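Local coordinates for octaprenyl Pyrophosphate Synthase (Helicobacter pylori, PDB 3TC1), which probably catalyses chain elongation of an allylic prenyl diphosphate with isopentenyl diphosphate to give octaprenyl diphosphate, a magnesium-dependent reaction in this family, at residues Asn11-Trp16 with Glu27-Ile32; Cys63-Met68 with Gln125-Ala130; Glu67-Ala72 with Ser110-Glu115. One frame throughout, in Å; residues are numbered along the deposited sequence.

Interaction 1 (Asn11-Trp16 with Glu27-Ile32); sequences NKIASW and ELFSKI
A14 and F29 bring the two backbones nearest, their CA atoms 8.6 Å apart. Residues 11-16 form regular helix within helix 3-18, whereas 27-32 begins in helix 23-29 and contains a type I beta turn from F29 to I32. With the main chains this far apart, the F29 ring does the bridging. Its CG stands anti to the backbone N (chi1 -179°), which carries the ring across to helix 3-18. There the CG2 methyl of I13 meets the outer end of the ring, 3.9 Å from F29 CZ and almost as near CE1, and the two side chains cross at about a right angle. A14 approaches the neighbouring ring atom, its CA lying 4.2 Å from F29 CE2, with the A14 methyl slightly farther off. Both partners come obliquely to the ring plane. In the all-helical polyprenyl synthetase fold this joins the first two helices of the chain at the surface. A serine in each segment bonds back to its own backbone: S15 N and S15 OG reach N11 O from opposite faces of its carbonyl plane, OG at 3.0 Å, and S30 OG turns back to E27 O at 2.7 Å. Beside the contact, K12 pairs with D57 of helix 53-80, while E27 and L28 pack on F143 of the second subunit.

Interaction 2 (Cys63-Met68 with Gln125-Ala130); sequences CTIVEM and QALSNA
I65, V66 and L127 make a buried, wholly apolar contact between helices 53-80 and 121-144; the centre of the contact lies about 13 Å from the centre of the chain. No hydrogen bond crosses it; one leucine branch meets two methyl groups. The closest backbone approach is V66 to L127, with CA atoms 8.1 Å apart, a gap spanned by side chains alone. L127 points toward helix 53-80, its CG anti to its own carbonyl carbon (chi1 -72°), and the leading methyl CD1 reaches the neighbouring side chains I65 and V66. It lies 4.0 Å from V66 CG2 and 4.1 Å from I65 CG2, so the tip of the leucine is received by one branch of each beta-branched residue. The two approaches differ: V66 and L127 meet at about a right angle, I65 and L127 at a more slanting one. This is core packing of the all-alpha isoprenoid synthase fold, and helix 53-80 runs on at its C-terminal end into an aspartate-rich DDxxD sequence, which in relatives binds the diphosphate of the allylic substrate through magnesium. Other helices close round the three residues. Helix 92-116 contributes L116, which touches both I65 and L127, and helix 152-177 supplies F166 and S170 against V66 and S173 against L127; V66 also meets R39 and M43 of helix 38-44. Next to L127, helix 121-144 also reaches the second subunit: S128 OG hydrogen-bonds to S117 OG of that subunit, and S128 and N129 pack on its F114.

Interaction 3 (Glu67-Ala72 with Ser110-Glu115); sequences EMIQTA and SKAFFE
A112 supplies the methyl at the centre of this contact: its CB lies 4.1 Å from M68 CB and equally far from I69 CG1, touching two successive residues of helix 53-80. The first bond of the I69 side chain runs across the direction to helix 92-116, but its CG1 branch swings in to the alanine. A second touch is made by the end of M68, where the bend at chi3 (72°) sets CE against K111 CG at 4.0 Å, the methyl meeting the root of the lysine chain. The small alanine side chain lets the backbones come close, M68 CA and A112 CA being 6.3 Å apart. The short axes pass at 9.2 Å and run nearly antiparallel, at 157°. Helices 53-80 and 92-116 are neighbours in the helical bundle of the isoprenoid synthase fold, linked by the short two-stranded hairpin at 85-90. Beyond the apolar touch, K111 leads away from helix 53-80 to a salt bridge with E115, NZ lying 2.9 Å from OE2 and using the anti lone pair of that oxygen. The same E115 OE2 lies in plane at the edge of the F114 ring. The lysine also pairs with E19 and makes a cation-pi contact with W16, while E115 OE1 pairs with K118, so the buried K111 and E115 each have a second partner of opposite charge, which probably offsets the cost of burying them. Farther out, F113 stacks on F113 of the second subunit, bringing helix 92-116 to the dimer interface.

Along the chain, interaction 1 closes before the other two open; interactions 2 and 3 start from the same helix, 53-80, and share E67 and M68. Their centres lie 7 Å apart, and that of interaction 1 is 12 Å from interaction 3 and 18 Å from interaction 2. Helix 53-80 thus packs against the consecutive helices 92-116 and 121-144, while helix 3-18 rests on it through W16, whose CE3 is 3.4 Å from M68 SD, and meets E115 of helix 92-116 as well. All three have residues within reach of the second subunit, so this part of the helical bundle lies near the dimer interface.

Interaction 1 (Asn11-Trp16 with Glu27-Ile32)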
# COMPACT_ATOMS: atom_id res chain seq x y z
N ASN B 11 6.06 21.47 0.40
CA ASN B 11 5.26 21.98 -0.69
C ASN B 11 5.19 21.02 -1.89
O ASN B 11 4.18 21.00 -2.60
CB ASN B 11 5.78 23.35 -1.13
CG ASN B 11 5.50 24.43 -0.09
OD1 ASN B 11 4.45 24.42 0.56
ND2 ASN B 11 6.43 25.37 0.06
N LYS B 12 6.23 20.24 -2.11
CA LYS B 12 6.23 19.27 -3.20
C LYS B 12 5.20 18.18 -2.91
O LYS B 12 4.48 17.73 -3.81
CB LYS B 12 7.61 18.63 -3.38
CG LYS B 12 8.59 19.46 -4.19
CD LYS B 12 9.89 18.71 -4.43
CE LYS B 12 10.79 19.46 -5.42
NZ LYS B 12 10.16 19.54 -6.78
N ILE B 13 5.14 17.75 -1.65
CA ILE B 13 4.18 16.74 -1.24
C ILE B 13 2.77 17.25 -1.52
O ILE B 13 1.93 16.53 -2.06
CB ILE B 13 4.30 16.44 0.27
CG1 ILE B 13 5.67 15.82 0.57
CG2 ILE B 13 3.20 15.49 0.71
CD1 ILE B 13 5.95 15.63 2.06
N ALA B 14 2.52 18.51 -1.16
CA ALA B 14 1.21 19.12 -1.37
C ALA B 14 0.88 19.21 -2.86
O ALA B 14 -0.26 19.00 -3.27
CB ALA B 14 1.17 20.52 -0.75
N SER B 15 1.89 19.52 -3.67
CA SER B 15 1.69 19.61 -5.11
C SER B 15 1.36 18.25 -5.70
O SER B 15 0.48 18.12 -6.56
CB SER B 15 2.94 20.18 -5.78
OG SER B 15 3.18 21.50 -5.35
N TRP B 16 2.07 17.22 -5.25
CA TRP B 16 1.85 15.86 -5.74
C TRP B 16 0.45 15.36 -5.37
O TRP B 16 -0.17 14.63 -6.14
CB TRP B 16 2.93 14.92 -5.20
CG TRP B 16 4.29 15.10 -5.86
CD1 TRP B 16 4.64 16.07 -6.77
CD2 TRP B 16 5.45 14.29 -5.67
NE1 TRP B 16 5.95 15.91 -7.15
CE2 TRP B 16 6.47 14.83 -6.50
CE3 TRP B 16 5.74 13.17 -4.88
CZ2 TRP B 16 7.76 14.27 -6.56
CZ3 TRP B 16 7.02 12.62 -4.95
CH2 TRP B 16 8.01 13.17 -5.78
N GLU B 27 -9.28 16.23 1.07
CA GLU B 27 -9.89 16.26 2.40
C GLU B 27 -9.12 15.37 3.37
O GLU B 27 -8.80 15.78 4.48
CB GLU B 27 -11.35 15.81 2.32
CG GLU B 27 -12.14 16.05 3.60
CD GLU B 27 -13.53 15.46 3.53
OE1 GLU B 27 -14.22 15.68 2.51
OE2 GLU B 27 -13.93 14.77 4.49
N LEU B 28 -8.82 14.15 2.94
CA LEU B 28 -8.08 13.21 3.78
C LEU B 28 -6.70 13.78 4.12
O LEU B 28 -6.27 13.77 5.27
CB LEU B 28 -7.92 11.87 3.07
CG LEU B 28 -9.21 11.15 2.65
CD1 LEU B 28 -8.85 9.86 1.91
CD2 LEU B 28 -10.05 10.84 3.87
N PHE B 29 -6.01 14.26 3.09
CA PHE B 29 -4.67 14.83 3.25
C PHE B 29 -4.62 15.99 4.25
O PHE B 29 -3.63 16.14 4.97
CB PHE B 29 -4.12 15.30 1.90
CG PHE B 29 -2.74 15.88 1.98
CD1 PHE B 29 -1.66 15.09 2.39
CD2 PHE B 29 -2.51 17.21 1.65
CE1 PHE B 29 -0.37 15.63 2.48
CE2 PHE B 29 -1.22 17.76 1.74
CZ PHE B 29 -0.16 16.97 2.16
N SER B 30 -5.66 16.82 4.28
CA SER B 30 -5.70 17.97 5.18
C SER B 30 -5.69 17.59 6.66
O SER B 30 -5.40 18.43 7.51
CB SER B 30 -6.93 18.84 4.90
OG SER B 30 -8.12 18.21 5.33
N LYS B 31 -5.99 16.33 6.97
CA LYS B 31 -6.01 15.90 8.36
C LYS B 31 -4.72 15.27 8.85
O LYS B 31 -4.63 14.86 10.01
CB LYS B 31 -7.18 14.94 8.59
CG LYS B 31 -8.52 15.64 8.62
CD LYS B 31 -8.53 16.74 9.68
CE LYS B 31 -9.84 17.50 9.68
NZ LYS B 31 -10.10 18.16 8.37
N ILE B 32 -3.73 15.18 7.97
CA ILE B 32 -2.44 14.63 8.35
C ILE B 32 -1.61 15.81 8.83
O ILE B 32 -1.55 16.85 8.16
CB ILE B 32 -1.73 13.97 7.16
CG1 ILE B 32 -2.62 12.86 6.58
CG2 ILE B 32 -0.39 13.38 7.61
CD1 ILE B 32 -2.05 12.18 5.36

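Interaction 2 (Cys63-Met68 with Gln125-Ala130)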
# COMPACT_ATOMS: atom_id res chain seq x y z
N CYS B 63 13.64 13.18 -1.68
CA CYS B 63 13.25 13.36 -0.28
C CYS B 63 11.73 13.30 -0.17
O CYS B 63 11.18 12.78 0.79
CB CYS B 63 13.75 14.70 0.25
SG CYS B 63 15.54 14.82 0.48
N THR B 64 11.05 13.84 -1.17
CA THR B 64 9.60 13.85 -1.18
C THR B 64 9.08 12.41 -1.25
O THR B 64 8.16 12.04 -0.53
CB THR B 64 9.06 14.67 -2.37
OG1 THR B 64 9.56 16.01 -2.27
CG2 THR B 64 7.53 14.72 -2.34
N ILE B 65 9.69 11.61 -2.12
CA ILE B 65 9.33 10.21 -2.28
C ILE B 65 9.52 9.48 -0.95
O ILE B 65 8.65 8.73 -0.51
CB ILE B 65 10.22 9.53 -3.36
CG1 ILE B 65 9.84 10.05 -4.74
CG2 ILE B 65 10.10 8.01 -3.28
CD1 ILE B 65 10.82 9.65 -5.84
N VAL B 66 10.66 9.70 -0.30
CA VAL B 66 10.93 9.06 0.98
C VAL B 66 9.94 9.46 2.08
O VAL B 66 9.50 8.61 2.85
CB VAL B 66 12.38 9.35 1.44
CG1 VAL B 66 12.56 8.95 2.90
CG2 VAL B 66 13.37 8.57 0.56
N GLU B 67 9.60 10.74 2.16
CA GLU B 67 8.66 11.19 3.19
C GLU B 67 7.25 10.64 2.93
O GLU B 67 6.51 10.35 3.87
CB GLU B 67 8.62 12.72 3.26
CG GLU B 67 9.94 13.39 3.69
CD GLU B 67 10.44 12.94 5.07
OE1 GLU B 67 9.69 12.29 5.81
OE2 GLU B 67 11.60 13.26 5.41
N MET B 68 6.87 10.51 1.66
CA MET B 68 5.54 10.00 1.34
C MET B 68 5.44 8.52 1.67
O MET B 68 4.39 8.04 2.11
CB MET B 68 5.21 10.26 -0.13
CG MET B 68 4.90 11.73 -0.36
SD MET B 68 4.35 12.13 -2.01
CE MET B 68 2.70 11.43 -2.00
N GLN B 125 15.07 0.48 -7.21
CA GLN B 125 15.14 -0.83 -6.58
C GLN B 125 15.51 -0.75 -5.10
O GLN B 125 14.98 -1.51 -4.29
CB GLN B 125 16.15 -1.72 -7.31
CG GLN B 125 15.69 -2.13 -8.69
CD GLN B 125 16.52 -3.26 -9.27
OE1 GLN B 125 16.32 -3.66 -10.42
NE2 GLN B 125 17.45 -3.78 -8.48
N ALA B 126 16.41 0.16 -4.74
CA ALA B 126 16.81 0.30 -3.35
C ALA B 126 15.61 0.69 -2.49
O ALA B 126 15.35 0.09 -1.44
CB ALA B 126 17.92 1.33 -3.21
N LEU B 127 14.86 1.69 -2.93
CA LEU B 127 13.71 2.12 -2.15
C LEU B 127 12.52 1.16 -2.22
O LEU B 127 11.87 0.92 -1.20
CB LEU B 127 13.27 3.53 -2.56
CG LEU B 127 14.19 4.67 -2.12
CD1 LEU B 127 13.57 5.99 -2.52
CD2 LEU B 127 14.40 4.63 -0.61
N SER B 128 12.22 0.61 -3.39
CA SER B 128 11.09 -0.31 -3.47
C SER B 128 11.38 -1.56 -2.64
O SER B 128 10.48 -2.14 -2.04
CB SER B 128 10.74 -0.67 -4.93
OG SER B 128 11.76 -1.40 -5.58
N ASN B 129 12.65 -1.95 -2.57
CA ASN B 129 13.02 -3.12 -1.78
C ASN B 129 12.87 -2.79 -0.30
O ASN B 129 12.54 -3.66 0.51
CB ASN B 129 14.46 -3.54 -2.07
CG ASN B 129 14.90 -4.72 -1.21
OD1 ASN B 129 14.38 -5.83 -1.34
ND2 ASN B 129 15.85 -4.47 -0.32
N ALA B 130 13.12 -1.53 0.06
CA ALA B 130 13.01 -1.09 1.44
C ALA B 130 11.54 -1.12 1.86
O ALA B 130 11.22 -1.44 3.00
CB ALA B 130 13.57 0.33 1.60

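Interaction 3 (Glu67-Ala72 with Ser110-Glu115)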
# COMPACT_ATOMS: atom_id res chain seq x y z
N GLU B 67 9.60 10.74 2.16
CA GLU B 67 8.66 11.19 3.19
C GLU B 67 7.25 10.64 2.93
O GLU B 67 6.51 10.35 3.87
CB GLU B 67 8.62 12.72 3.26
CG GLU B 67 9.94 13.39 3.69
CD GLU B 67 10.44 12.94 5.07
OE1 GLU B 67 9.69 12.29 5.81
OE2 GLU B 67 11.60 13.26 5.41
N MET B 68 6.87 10.51 1.66
CA MET B 68 5.54 10.00 1.34
C MET B 68 5.44 8.52 1.67
O MET B 68 4.39 8.04 2.11
CB MET B 68 5.21 10.26 -0.13
CG MET B 68 4.90 11.73 -0.36
SD MET B 68 4.35 12.13 -2.01
CE MET B 68 2.70 11.43 -2.00
N ILE B 69 6.54 7.80 1.48
CA ILE B 69 6.59 6.38 1.81
C ILE B 69 6.46 6.25 3.33
O ILE B 69 5.70 5.42 3.83
CB ILE B 69 7.94 5.75 1.36
CG1 ILE B 69 7.95 5.59 -0.16
CG2 ILE B 69 8.17 4.42 2.06
CD1 ILE B 69 9.31 5.24 -0.72
N GLN B 70 7.21 7.08 4.05
CA GLN B 70 7.16 7.06 5.51
C GLN B 70 5.72 7.34 5.97
O GLN B 70 5.21 6.65 6.86
CB GLN B 70 8.11 8.12 6.08
CG GLN B 70 8.07 8.25 7.61
CD GLN B 70 8.47 6.98 8.32
OE1 GLN B 70 8.99 6.05 7.71
NE2 GLN B 70 8.25 6.93 9.64
N THR B 71 5.08 8.34 5.39
CA THR B 71 3.71 8.69 5.75
C THR B 71 2.75 7.54 5.44
O THR B 71 1.83 7.27 6.22
CB THR B 71 3.21 9.95 5.01
OG1 THR B 71 4.00 11.08 5.40
CG2 THR B 71 1.74 10.23 5.35
N ALA B 72 2.96 6.86 4.32
CA ALA B 72 2.09 5.74 3.95
C ALA B 72 2.20 4.62 4.98
O ALA B 72 1.19 4.04 5.39
CB ALA B 72 2.45 5.21 2.56
N SER B 110 1.67 4.55 -4.10
CA SER B 110 1.66 4.52 -5.56
C SER B 110 2.13 5.83 -6.21
O SER B 110 2.88 5.81 -7.18
CB SER B 110 0.27 4.12 -6.09
OG SER B 110 -0.76 4.91 -5.51
N LYS B 111 1.70 6.97 -5.66
CA LYS B 111 2.13 8.25 -6.20
C LYS B 111 3.64 8.36 -6.02
O LYS B 111 4.35 8.82 -6.92
CB LYS B 111 1.43 9.41 -5.48
CG LYS B 111 1.91 10.81 -5.91
CD LYS B 111 1.72 11.07 -7.42
CE LYS B 111 2.20 12.47 -7.80
NZ LYS B 111 2.13 12.76 -9.26
N ALA B 112 4.13 7.90 -4.88
CA ALA B 112 5.56 7.94 -4.60
C ALA B 112 6.35 7.06 -5.56
O ALA B 112 7.39 7.46 -6.06
CB ALA B 112 5.83 7.52 -3.16
N PHE B 113 5.84 5.85 -5.84
CA PHE B 113 6.53 4.94 -6.76
C PHE B 113 6.48 5.47 -8.18
O PHE B 113 7.41 5.26 -8.96
CB PHE B 113 5.90 3.55 -6.75
CG PHE B 113 6.69 2.52 -7.52
CD1 PHE B 113 7.76 1.86 -6.92
CD2 PHE B 113 6.37 2.22 -8.84
CE1 PHE B 113 8.51 0.91 -7.63
CE2 PHE B 113 7.11 1.28 -9.56
CZ PHE B 113 8.18 0.62 -8.95
N PHE B 114 5.38 6.12 -8.52
CA PHE B 114 5.23 6.67 -9.86
C PHE B 114 6.37 7.65 -10.11
O PHE B 114 7.02 7.61 -11.15
CB PHE B 114 3.89 7.38 -10.01
CG PHE B 114 3.70 8.03 -11.35
CD1 PHE B 114 3.39 7.27 -12.48
CD2 PHE B 114 3.89 9.41 -11.50
CE1 PHE B 114 3.27 7.87 -13.73
CE2 PHE B 114 3.77 10.01 -12.76
CZ PHE B 114 3.46 9.25 -13.87
N GLU B 115 6.60 8.54 -9.15
CA GLU B 115 7.66 9.52 -9.27
C GLU B 115 9.03 8.84 -9.18
O GLU B 115 9.99 9.25 -9.84
CB GLU B 115 7.52 10.58 -8.18
CG GLU B 115 6.23 11.40 -8.25
CD GLU B 115 6.04 12.09 -9.59
OE1 GLU B 115 7.05 12.43 -10.24
OE2 GLU B 115 4.87 12.32 -9.99